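Local coordinates for protein enoyl-CoA hydratase/isomerase (Pseudomonas aeruginosa, PDB 3LAO) that probably hydrates the double bond of enoyl-CoA thioesters, perhaps of a steroid side chain, as a homotrimer of the crotonase-like family, at residues B[15-25]-B[58-66]. Sequence-based numbering, arbitrary orientation.
Sequences TREQRGHLFLI and RCAVLFAHG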
loop_
_atom_site.group_PDB
_atom_site.type_symbol
_atom_site.label_atom_id
_atom_site.label_comp_id
_atom_site.label_asym_id
_atom_site.label_seq_id
_atom_site.Cartn_x
_atom_site.Cartn_y
_atom_site.Cartn_z
ATOM N N THR B 15 -3.974 -1.808 33.367
ATOM C CA THR B 15 -5.096 -1.080 33.956
ATOM C C THR B 15 -6.261 -0.983 32.981
ATOM O O THR B 15 -6.071 -0.994 31.760
ATOM C CB THR B 15 -4.728 0.335 34.410
ATOM O OG1 THR B 15 -4.407 1.155 33.275
ATOM C CG2 THR B 15 -3.552 0.324 35.449
ATOM N N ARG B 16 -7.467 -0.860 33.516
ATOM C CA ARG B 16 -8.666 -0.743 32.701
ATOM C C ARG B 16 -9.529 0.380 33.235
ATOM O O ARG B 16 -9.716 0.491 34.442
ATOM C CB ARG B 16 -9.472 -2.031 32.751
ATOM C CG ARG B 16 -8.767 -3.280 32.218
ATOM C CD ARG B 16 -9.454 -4.417 32.832
ATOM N NE ARG B 16 -9.327 -5.701 32.178
ATOM C CZ ARG B 16 -8.371 -6.581 32.437
ATOM N NH1 ARG B 16 -7.391 -6.272 33.315
ATOM N NH2 ARG B 16 -8.388 -7.765 31.807
ATOM N N GLU B 17 -10.057 1.214 32.347
ATOM C CA GLU B 17 -10.984 2.255 32.775
ATOM C C GLU B 17 -12.018 2.576 31.707
ATOM O O GLU B 17 -11.689 2.731 30.537
ATOM C CB GLU B 17 -10.255 3.528 33.210
ATOM C CG GLU B 17 -11.197 4.731 33.411
ATOM C CD GLU B 17 -10.477 6.107 33.486
ATOM O OE1 GLU B 17 -9.212 6.130 33.508
ATOM O OE2 GLU B 17 -11.191 7.157 33.512
ATOM N N GLN B 18 -13.272 2.640 32.124
ATOM C CA GLN B 18 -14.346 3.096 31.262
ATOM C C GLN B 18 -14.444 4.567 31.504
ATOM O O GLN B 18 -14.562 5.002 32.651
ATOM C CB GLN B 18 -15.660 2.411 31.649
ATOM C CG GLN B 18 -16.807 2.623 30.685
ATOM C CD GLN B 18 -16.652 1.784 29.434
ATOM O OE1 GLN B 18 -16.492 0.559 29.540
ATOM N NE2 GLN B 18 -16.666 2.435 28.234
ATOM N N ARG B 19 -14.343 5.347 30.440
ATOM C CA ARG B 19 -14.537 6.775 30.549
ATOM C C ARG B 19 -15.523 7.276 29.467
ATOM O O ARG B 19 -15.135 7.603 28.343
ATOM C CB ARG B 19 -13.184 7.464 30.493
ATOM C CG ARG B 19 -13.244 8.912 30.872
ATOM C CD ARG B 19 -11.924 9.600 30.620
ATOM N NE ARG B 19 -10.889 9.037 31.473
ATOM C CZ ARG B 19 -9.632 9.474 31.496
ATOM N NH1 ARG B 19 -9.261 10.485 30.711
ATOM N NH2 ARG B 19 -8.738 8.895 32.290
ATOM N N GLY B 20 -16.808 7.339 29.822
ATOM C CA GLY B 20 -17.861 7.511 28.844
ATOM C C GLY B 20 -17.845 6.390 27.830
ATOM O O GLY B 20 -17.849 5.211 28.211
ATOM N N HIS B 21 -17.802 6.740 26.542
ATOM C CA HIS B 21 -17.734 5.716 25.506
ATOM C C HIS B 21 -16.289 5.234 25.249
ATOM O O HIS B 21 -16.044 4.428 24.333
ATOM C CB HIS B 21 -18.401 6.219 24.190
ATOM C CG HIS B 21 -19.873 6.439 24.318
ATOM N ND1 HIS B 21 -20.491 7.615 23.936
ATOM C CD2 HIS B 21 -20.851 5.651 24.833
ATOM C CE1 HIS B 21 -21.787 7.530 24.197
ATOM N NE2 HIS B 21 -22.031 6.349 24.740
ATOM N N LEU B 22 -15.324 5.740 26.017
ATOM C CA LEU B 22 -13.929 5.327 25.804
ATOM C C LEU B 22 -13.501 4.211 26.772
ATOM O O LEU B 22 -13.882 4.205 27.962
ATOM C CB LEU B 22 -12.977 6.512 25.946
ATOM C CG LEU B 22 -13.259 7.730 25.074
ATOM C CD1 LEU B 22 -12.087 8.629 25.117
ATOM C CD2 LEU B 22 -13.583 7.304 23.623
ATOM N N PHE B 23 -12.721 3.267 26.256
ATOM C CA PHE B 23 -12.256 2.144 27.060
ATOM C C PHE B 23 -10.724 2.284 27.151
ATOM O O PHE B 23 -10.001 2.121 26.143
ATOM C CB PHE B 23 -12.714 0.792 26.457
ATOM C CG PHE B 23 -12.473 -0.389 27.360
ATOM C CD1 PHE B 23 -11.301 -1.097 27.302
ATOM C CD2 PHE B 23 -13.403 -0.754 28.301
ATOM C CE1 PHE B 23 -11.061 -2.143 28.170
ATOM C CE2 PHE B 23 -13.169 -1.801 29.153
ATOM C CZ PHE B 23 -11.984 -2.488 29.083
ATOM N N LEU B 24 -10.229 2.641 28.334
ATOM C CA LEU B 24 -8.779 2.893 28.473
ATOM C C LEU B 24 -7.998 1.699 29.019
ATOM O O LEU B 24 -8.312 1.181 30.072
ATOM C CB LEU B 24 -8.504 4.133 29.333
ATOM C CG LEU B 24 -8.796 5.511 28.727
ATOM C CD1 LEU B 24 -10.094 5.581 28.043
ATOM C CD2 LEU B 24 -8.782 6.545 29.820
ATOM N N ILE B 25 -6.963 1.298 28.302
ATOM C CA ILE B 25 -6.130 0.156 28.680
ATOM C C ILE B 25 -4.680 0.637 28.813
ATOM O O ILE B 25 -4.094 1.172 27.860
ATOM C CB ILE B 25 -6.225 -0.973 27.638
ATOM C CG1 ILE B 25 -7.691 -1.366 27.400
ATOM C CG2 ILE B 25 -5.432 -2.190 28.038
ATOM C CD1 ILE B 25 -7.879 -2.449 26.318
ATOM N N ARG B 58 -16.995 2.604 22.556
ATOM C CA ARG B 58 -17.014 2.863 21.142
ATOM C C ARG B 58 -15.631 2.967 20.602
ATOM O O ARG B 58 -15.433 2.872 19.399
ATOM C CB ARG B 58 -17.753 4.152 20.836
ATOM C CG ARG B 58 -19.232 3.993 20.981
ATOM C CD ARG B 58 -19.903 5.355 20.854
ATOM N NE ARG B 58 -21.327 5.325 21.172
ATOM C CZ ARG B 58 -22.231 6.074 20.544
ATOM N NH1 ARG B 58 -21.853 6.887 19.555
ATOM N NH2 ARG B 58 -23.514 6.008 20.888
ATOM N N CYS B 59 -14.669 3.150 21.488
ATOM C CA CYS B 59 -13.287 3.183 21.076
ATOM C C CYS B 59 -12.381 2.824 22.275
ATOM O O CYS B 59 -12.655 3.150 23.438
ATOM C CB CYS B 59 -12.972 4.572 20.553
ATOM S SG CYS B 59 -11.382 4.744 19.682
ATOM N N ALA B 60 -11.307 2.117 21.991
ATOM C CA ALA B 60 -10.382 1.739 23.034
ATOM C C ALA B 60 -9.125 2.608 22.892
ATOM O O ALA B 60 -8.677 2.878 21.773
ATOM C CB ALA B 60 -10.053 0.276 22.871
ATOM N N VAL B 61 -8.558 3.060 24.004
ATOM C CA VAL B 61 -7.249 3.716 23.932
ATOM C C VAL B 61 -6.190 2.902 24.674
ATOM O O VAL B 61 -6.275 2.693 25.905
ATOM C CB VAL B 61 -7.298 5.115 24.543
ATOM C CG1 VAL B 61 -5.949 5.767 24.403
ATOM C CG2 VAL B 61 -8.408 5.935 23.877
ATOM N N LEU B 62 -5.220 2.402 23.926
ATOM C CA LEU B 62 -4.108 1.667 24.518
ATOM C C LEU B 62 -2.953 2.613 24.770
ATOM O O LEU B 62 -2.505 3.272 23.869
ATOM C CB LEU B 62 -3.631 0.562 23.593
ATOM C CG LEU B 62 -2.358 -0.207 23.978
ATOM C CD1 LEU B 62 -2.487 -1.049 25.274
ATOM C CD2 LEU B 62 -2.068 -1.115 22.833
ATOM N N PHE B 63 -2.484 2.673 26.015
ATOM C CA PHE B 63 -1.335 3.490 26.386
ATOM C C PHE B 63 -0.442 2.738 27.422
ATOM O O PHE B 63 -0.733 1.589 27.841
ATOM C CB PHE B 63 -1.835 4.840 26.935
ATOM C CG PHE B 63 -2.435 4.747 28.303
ATOM C CD1 PHE B 63 -3.702 4.219 28.485
ATOM C CD2 PHE B 63 -1.697 5.130 29.423
ATOM C CE1 PHE B 63 -4.281 4.112 29.788
ATOM C CE2 PHE B 63 -2.246 5.010 30.740
ATOM C CZ PHE B 63 -3.547 4.512 30.907
ATOM N N ALA B 64 0.650 3.380 27.820
ATOM C CA ALA B 64 1.594 2.782 28.769
ATOM C C ALA B 64 1.794 3.723 29.953
ATOM O O ALA B 64 1.990 4.935 29.774
ATOM C CB ALA B 64 2.946 2.453 28.093
ATOM N N HIS B 65 1.710 3.166 31.160
ATOM C CA HIS B 65 2.121 3.899 32.350
ATOM C C HIS B 65 3.636 3.983 32.316
ATOM O O HIS B 65 4.292 3.113 31.727
ATOM C CB HIS B 65 1.645 3.188 33.600
ATOM C CG HIS B 65 0.151 3.142 33.728
ATOM N ND1 HIS B 65 -0.588 4.207 34.201
ATOM C CD2 HIS B 65 -0.747 2.171 33.435
ATOM C CE1 HIS B 65 -1.867 3.888 34.198
ATOM N NE2 HIS B 65 -1.990 2.654 33.740
ATOM N N GLY B 66 4.192 5.050 32.887
ATOM C CA GLY B 66 5.640 5.166 32.979
ATOM C C GLY B 66 6.183 6.019 31.858
ATOM O O GLY B 66 5.450 6.805 31.268
#
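Phe23 and Ile25 pair in parallel with Ala60 and Leu62 where strand 22-27 runs beside strand 59-64, the two strands of a beta-alpha-beta unit connected through helix 38-53 in the crotonase-like fold. The bonding alternates between strands: Phe23 N reaches Cys59 O, Val61 N reaches Phe23 O at 2.7 Å, and Ile25 N meets Val61 O almost straight. Phe23, Ile25 and Ala60 face helix 38-53; on the other face Leu22, Cys59 and Val61 pack against helix 196-209, Leu22 CD2 resting on Cys59 CB. Ile25 carries CG2 anti to its backbone N (chi1 -54°), which brings that methyl to 4.2 Å from Leu62 CD1.

At the start of the pairing, in the type II' turn from Arg19 to Leu22, which links strands 14-19 and 22-27, His21 lies alongside Arg58. The extended Arg58 chain lays NE over the centre of the imidazole and its guanidinium nearly flat on the ring, planes 25° apart, while CD makes a CH-pi contact with the same face. The backbone joins the same two residues: His21 O accepts Arg58 N at 2.7 Å and, weakly, Cys59 N. Arg58 NH1 also bonds Ala208 O, so the guanidinium is held by more than the stack.

At the far end the contact reaches across to the edge strand 14-19. Phe63, with CG between its backbone N and carbonyl carbon (chi1 73°), brings its ring up against the Ile25 carbonyl, CD1 being 3.1 Å from Ile25 O, and CE1 touches Leu24 CB. Its CE2 lies over one face of the His65 imidazole, toward the rim, and Thr15 meets that imidazole at its edge, OG1 in the ring plane and hydrogen-bonded to His65 NE2 at 2.9 Å.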